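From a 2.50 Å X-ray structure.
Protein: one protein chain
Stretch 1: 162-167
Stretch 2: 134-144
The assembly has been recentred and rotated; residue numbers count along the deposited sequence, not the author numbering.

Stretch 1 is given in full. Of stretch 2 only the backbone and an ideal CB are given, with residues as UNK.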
ATOM      1  N   LYS A 162     -14.533  -8.420  -2.768  1.00 49.73           N
ATOM      2  CA  LYS A 162     -15.383  -9.231  -1.918  1.00 50.91           C
ATOM      3  C   LYS A 162     -14.519 -10.126  -1.017  1.00 50.13           C
ATOM      4  O   LYS A 162     -14.748 -10.226   0.178  1.00 50.41           O
ATOM      5  CB  LYS A 162     -16.389 -10.028  -2.745  1.00 51.29           C
ATOM      6  CG  LYS A 162     -17.677 -10.322  -1.974  1.00 55.95           C
ATOM      7  CD  LYS A 162     -17.710 -11.751  -1.385  1.00 59.82           C
ATOM      8  CE  LYS A 162     -18.446 -12.746  -2.318  1.00 61.21           C
ATOM      9  NZ  LYS A 162     -18.530 -14.132  -1.747  1.00 60.15           N
ATOM     10  N   GLU A 163     -13.488 -10.718  -1.589  1.00 48.98           N
ATOM     11  CA  GLU A 163     -12.597 -11.563  -0.831  1.00 48.44           C
ATOM     12  C   GLU A 163     -11.865 -10.817   0.287  1.00 47.35           C
ATOM     13  O   GLU A 163     -11.472 -11.414   1.285  1.00 46.75           O
ATOM     14  CB  GLU A 163     -11.585 -12.152  -1.790  1.00 49.08           C
ATOM     15  CG  GLU A 163     -11.145 -13.517  -1.457  1.00 51.40           C
ATOM     16  CD  GLU A 163     -10.404 -14.138  -2.604  1.00 55.53           C
ATOM     17  OE1 GLU A 163     -10.776 -13.902  -3.785  1.00 57.04           O
ATOM     18  OE2 GLU A 163      -9.448 -14.873  -2.309  1.00 57.63           O
ATOM     19  N   LEU A 164     -11.671  -9.512   0.117  1.00 46.35           N
ATOM     20  CA  LEU A 164     -10.907  -8.736   1.095  1.00 44.88           C
ATOM     21  C   LEU A 164     -11.753  -7.714   1.826  1.00 44.36           C
ATOM     22  O   LEU A 164     -11.218  -6.858   2.539  1.00 43.57           O
ATOM     23  CB  LEU A 164      -9.704  -8.061   0.438  1.00 44.37           C
ATOM     24  CG  LEU A 164      -8.664  -9.011  -0.137  1.00 43.49           C
ATOM     25  CD1 LEU A 164      -7.751  -8.265  -1.057  1.00 42.98           C
ATOM     26  CD2 LEU A 164      -7.881  -9.677   0.981  1.00 42.83           C
ATOM     27  N   ASN A 165     -13.072  -7.804   1.656  1.00 44.18           N
ATOM     28  CA  ASN A 165     -13.980  -6.919   2.370  1.00 44.04           C
ATOM     29  C   ASN A 165     -13.758  -5.439   2.028  1.00 43.66           C
ATOM     30  O   ASN A 165     -13.893  -4.552   2.902  1.00 43.66           O
ATOM     31  CB  ASN A 165     -13.753  -7.107   3.863  1.00 44.44           C
ATOM     32  CG  ASN A 165     -14.804  -7.952   4.519  1.00 46.14           C
ATOM     33  OD1 ASN A 165     -14.916  -7.916   5.727  1.00 48.87           O
ATOM     34  ND2 ASN A 165     -15.593  -8.699   3.740  1.00 47.71           N
ATOM     35  N   ILE A 166     -13.393  -5.186   0.769  1.00 42.69           N
ATOM     36  CA  ILE A 166     -13.090  -3.846   0.273  1.00 41.66           C
ATOM     37  C   ILE A 166     -14.333  -3.207  -0.342  1.00 41.28           C
ATOM     38  O   ILE A 166     -15.063  -3.864  -1.080  1.00 41.31           O
ATOM     39  CB  ILE A 166     -11.984  -3.891  -0.820  1.00 41.59           C
ATOM     40  CG1 ILE A 166     -10.611  -4.169  -0.202  1.00 40.89           C
ATOM     41  CG2 ILE A 166     -11.949  -2.588  -1.617  1.00 40.33           C
ATOM     42  CD1 ILE A 166      -9.590  -4.708  -1.187  1.00 41.00           C
ATOM     43  N   THR A 167     -14.567  -1.937  -0.021  1.00 40.66           N
ATOM     44  CA  THR A 167     -15.389  -1.056  -0.841  1.00 40.01           C
ATOM     45  C   THR A 167     -14.442  -0.007  -1.411  1.00 40.21           C
ATOM     46  O   THR A 167     -13.572   0.492  -0.698  1.00 40.52           O
ATOM     47  CB  THR A 167     -16.464  -0.335  -0.015  1.00 40.14           C
ATOM     48  OG1 THR A 167     -17.130  -1.272   0.836  1.00 39.82           O
ATOM     49  CG2 THR A 167     -17.469   0.346  -0.922  1.00 37.34           C
ATOM     50  N   UNK A 134      -0.729  -4.677   3.323  1.00 39.53           N
ATOM     51  CA  UNK A 134      -1.386  -4.546   4.636  1.00 39.30           C
ATOM     52  C   UNK A 134      -2.796  -5.145   4.668  1.00 39.78           C
ATOM     53  O   UNK A 134      -3.206  -5.712   5.687  1.00 39.72           O
ATOM     54  CB  UNK A 134      -1.458  -3.070   5.031  1.00 39.30           C
ATOM     55  N   UNK A 135      -3.519  -5.022   3.551  1.00 39.28           N
ATOM     56  CA  UNK A 135      -4.897  -5.454   3.474  1.00 38.71           C
ATOM     57  C   UNK A 135      -4.935  -6.966   3.479  1.00 40.00           C
ATOM     58  O   UNK A 135      -5.681  -7.566   4.263  1.00 40.70           O
ATOM     59  CB  UNK A 135      -5.586  -4.891   2.230  1.00 38.71           C
ATOM     60  N   UNK A 136      -4.140  -7.583   2.608  1.00 40.26           N
ATOM     61  CA  UNK A 136      -4.063  -9.022   2.538  1.00 41.25           C
ATOM     62  C   UNK A 136      -3.680  -9.652   3.904  1.00 42.26           C
ATOM     63  O   UNK A 136      -4.335 -10.588   4.358  1.00 42.19           O
ATOM     64  CB  UNK A 136      -3.051  -9.423   1.463  1.00 41.25           C
ATOM     65  N   UNK A 137      -2.664  -9.113   4.574  1.00 43.11           N
ATOM     66  CA  UNK A 137      -2.316  -9.579   5.916  1.00 43.96           C
ATOM     67  C   UNK A 137      -3.492  -9.415   6.904  1.00 44.72           C
ATOM     68  O   UNK A 137      -3.769 -10.298   7.724  1.00 44.64           O
ATOM     69  CB  UNK A 137      -1.092  -8.816   6.428  1.00 43.96           C
ATOM     70  N   UNK A 138      -4.192  -8.294   6.795  1.00 45.11           N
ATOM     71  CA  UNK A 138      -5.244  -7.968   7.725  1.00 45.64           C
ATOM     72  C   UNK A 138      -6.465  -8.852   7.505  1.00 46.41           C
ATOM     73  O   UNK A 138      -7.233  -9.126   8.435  1.00 46.18           O
ATOM     74  CB  UNK A 138      -5.623  -6.491   7.597  1.00 45.64           C
ATOM     75  N   UNK A 139      -6.660  -9.305   6.279  1.00 47.62           N
ATOM     76  CA  UNK A 139      -7.830 -10.127   6.016  1.00 49.01           C
ATOM     77  C   UNK A 139      -7.717 -11.403   6.841  1.00 49.85           C
ATOM     78  O   UNK A 139      -8.727 -11.934   7.291  1.00 50.27           O
ATOM     79  CB  UNK A 139      -7.962 -10.443   4.525  1.00 49.01           C
ATOM     80  N   UNK A 140      -6.491 -11.874   7.060  1.00 50.75           N
ATOM     81  CA  UNK A 140      -6.268 -12.988   7.969  1.00 52.28           C
ATOM     82  C   UNK A 140      -6.368 -12.639   9.466  1.00 52.21           C
ATOM     83  O   UNK A 140      -7.040 -13.342  10.214  1.00 52.47           O
ATOM     84  CB  UNK A 140      -4.886 -13.581   7.686  1.00 52.28           C
ATOM     85  N   UNK A 141      -5.671 -11.592   9.896  1.00 52.14           N
ATOM     86  CA  UNK A 141      -5.601 -11.214  11.310  1.00 52.17           C
ATOM     87  C   UNK A 141      -6.897 -10.615  11.822  1.00 51.55           C
ATOM     88  O   UNK A 141      -7.242 -10.820  12.979  1.00 51.39           O
ATOM     89  CB  UNK A 141      -4.461 -10.218  11.530  1.00 52.17           C
ATOM     90  N   UNK A 142      -7.600  -9.873  10.962  1.00 50.67           N
ATOM     91  CA  UNK A 142      -8.828  -9.165  11.345  1.00 49.33           C
ATOM     92  C   UNK A 142      -9.946  -9.396  10.353  1.00 48.41           C
ATOM     93  O   UNK A 142     -10.333  -8.480   9.626  1.00 48.37           O
ATOM     94  CB  UNK A 142      -8.561  -7.664  11.474  1.00 49.33           C
ATOM     95  N   UNK A 143     -10.478 -10.626  10.317  1.00 47.64           N
ATOM     96  CA  UNK A 143     -11.543 -10.997   9.370  1.00 46.79           C
ATOM     97  C   UNK A 143     -12.776 -10.085   9.367  1.00 46.14           C
ATOM     98  O   UNK A 143     -13.433  -9.962   8.334  1.00 46.39           O
ATOM     99  CB  UNK A 143     -12.000 -12.425   9.676  1.00 46.79           C
ATOM    100  N   UNK A 144     -13.097  -9.452  10.488  1.00 45.36           N
ATOM    101  CA  UNK A 144     -14.343  -8.685  10.558  1.00 44.32           C
ATOM    102  C   UNK A 144     -14.146  -7.204  10.261  1.00 44.02           C
ATOM    103  O   UNK A 144     -15.119  -6.442  10.253  1.00 43.83           O
ATOM    104  CB  UNK A 144     -14.974  -8.845  11.943  1.00 44.32           C
TER

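Stretch 2 runs as a helix from 134 to 141 and then loosens into a tail, and stretch 1 meets it mainly through Leu164, with Ile166 alongside. Position 134 has nothing of stretch 1 within 5.5 Å of its ideal CB, so this contact sets no rule there and almost any helix-tolerant residue would do. It is Asp134, with OD2 hydrogen-bonded elsewhere in the structure.

Position 135 is different. Its CA-to-CB bond points toward stretch 1, and the ideal CB lies 5.2 Å from Leu164 CD1 and 5.3 Å from Ile166 CD1. Two methyl groups ahead, with room for about one more carbon, call for an apolar side chain: valine, leucine, isoleucine or methionine. The residue is Ile135, and its CG2 serves both neighbours, 3.9 Å from Leu164 CD1 and 4.2 Å from Ile166 CD1. With chi1 m and chi2 t, Ile135 CD1 also stays beside Ile166, about 4.5 Å from Ile166 CD1.

At 136 the bond points sideways, yet the ideal CB is 4.9 Å from Leu164 CD2. A side chain here would graze the leucine rather than meet it head on, which favours an aliphatic residue but hardly dictates its shape. Ile136 fits: its CG1 lies 4.3 Å from Leu164 CD1, and its CA is 4.2 Å from Leu164 CD2.

Position 137 points away, and a long polar or charged residue suits that open side. Lys137 is extended, and its NZ makes a long salt bridge, 4.0 Å, to OE2 of the residue at 141, one helical turn on. Position 138 points sideways, with nothing of stretch 1 close to its ideal CB, and leaves the choice free; Ser138 has its OG hydrogen-bonded elsewhere in the structure.

Position 139 is the nearest in register, its CA 6.0 Å from Leu164 CA. The bond points toward stretch 1, and the ideal CB is 3.6 Å from Leu164 CD2 and 4.9 Å from Glu163 O. Alanine would suffice; a longer chain needs aliphatic carbons at its base and a route past the carbonyl, as in glutamate, glutamine, lysine or methionine. It is Glu139, which packs CB 3.6 Å from Leu164 CD2 and CG 3.6 Å from Glu163 O. The carboxylate is near too, Glu139 OE2 being 3.8 Å from Glu163 O; both are acceptors, and no hydrogen bond or salt bridge joins Glu139 to stretch 1.

Positions 140 and 141 are out of reach, so polar residues serve well: Glu140 makes no contact, and Glu141 completes the pair with Lys137. At 142 phi/psi of -132/70 leave the helix, which suits asparagine among others; Asn142 N still bonds back to Ser138 O at 2.7 Å.

Position 143 has phi -53, compatible with proline, and its CB points away. Pro143 therefore meets stretch 1 through its backbone, near Asn165. Position 144 also points away and is unconstrained by stretch 1; Thr144, chi1 p, stays clear.

Stretch 2 (134-144) DIIKSEEENPT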
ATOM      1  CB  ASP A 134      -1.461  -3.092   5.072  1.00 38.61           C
ATOM      2  CG  ASP A 134      -0.097  -2.502   5.385  1.00 38.29           C
ATOM      3  OD1 ASP A 134       0.908  -3.253   5.570  1.00 39.47           O
ATOM      4  OD2 ASP A 134      -0.025  -1.267   5.441  1.00 34.22           O
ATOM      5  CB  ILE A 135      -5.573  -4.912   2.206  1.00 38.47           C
ATOM      6  CG1 ILE A 135      -5.896  -3.427   2.376  1.00 38.22           C
ATOM      7  CG2 ILE A 135      -6.812  -5.740   1.816  1.00 36.73           C
ATOM      8  CD1 ILE A 135      -6.223  -2.685   1.065  1.00 38.48           C
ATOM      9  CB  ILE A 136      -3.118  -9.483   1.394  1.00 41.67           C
ATOM     10  CG1 ILE A 136      -3.658  -8.950   0.061  1.00 40.91           C
ATOM     11  CG2 ILE A 136      -3.018 -11.019   1.366  1.00 40.90           C
ATOM     12  CD1 ILE A 136      -2.856  -9.301  -1.116  1.00 40.29           C
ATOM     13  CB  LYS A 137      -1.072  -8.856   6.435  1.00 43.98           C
ATOM     14  CG  LYS A 137      -0.645  -9.332   7.802  1.00 44.44           C
ATOM     15  CD  LYS A 137       0.699  -8.814   8.207  1.00 46.40           C
ATOM     16  CE  LYS A 137       0.894  -8.979   9.715  1.00 48.66           C
ATOM     17  NZ  LYS A 137       2.083  -8.209  10.216  1.00 51.12           N
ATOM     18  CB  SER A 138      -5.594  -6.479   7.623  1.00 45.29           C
ATOM     19  OG  SER A 138      -6.775  -6.172   8.329  1.00 45.06           O
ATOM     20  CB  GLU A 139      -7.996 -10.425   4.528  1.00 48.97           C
ATOM     21  CG  GLU A 139      -9.277 -11.174   4.165  1.00 50.04           C
ATOM     22  CD  GLU A 139      -9.222 -12.690   4.412  1.00 52.91           C
ATOM     23  OE1 GLU A 139      -8.118 -13.276   4.599  1.00 51.49           O
ATOM     24  OE2 GLU A 139     -10.315 -13.304   4.415  1.00 55.99           O
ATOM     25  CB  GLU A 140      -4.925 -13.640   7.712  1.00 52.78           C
ATOM     26  CG  GLU A 140      -4.555 -14.574   8.833  1.00 56.92           C
ATOM     27  CD  GLU A 140      -3.251 -15.264   8.603  1.00 64.04           C
ATOM     28  OE1 GLU A 140      -2.791 -15.305   7.436  1.00 66.18           O
ATOM     29  OE2 GLU A 140      -2.685 -15.776   9.599  1.00 68.47           O
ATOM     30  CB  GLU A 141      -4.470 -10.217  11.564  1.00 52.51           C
ATOM     31  CG  GLU A 141      -3.088 -10.798  11.364  1.00 55.39           C
ATOM     32  CD  GLU A 141      -1.983  -9.828  11.730  1.00 59.34           C
ATOM     33  OE1 GLU A 141      -2.257  -8.597  11.810  1.00 58.73           O
ATOM     34  OE2 GLU A 141      -0.834 -10.314  11.934  1.00 60.90           O
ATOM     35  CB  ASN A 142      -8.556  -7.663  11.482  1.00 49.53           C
ATOM     36  CG  ASN A 142      -7.367  -7.366  12.367  1.00 50.03           C
ATOM     37  OD1 ASN A 142      -6.297  -6.998  11.886  1.00 51.47           O
ATOM     38  ND2 ASN A 142      -7.540  -7.546  13.667  1.00 52.00           N
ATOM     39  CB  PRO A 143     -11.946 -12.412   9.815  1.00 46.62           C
ATOM     40  CG  PRO A 143     -11.319 -12.588  11.220  1.00 47.50           C
ATOM     41  CD  PRO A 143     -10.084 -11.755  11.183  1.00 47.41           C
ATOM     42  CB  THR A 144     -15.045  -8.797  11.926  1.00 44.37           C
ATOM     43  OG1 THR A 144     -14.224  -8.201  12.930  1.00 43.44           O
ATOM     44  CG2 THR A 144     -15.367 -10.246  12.299  1.00 43.62           C
TER
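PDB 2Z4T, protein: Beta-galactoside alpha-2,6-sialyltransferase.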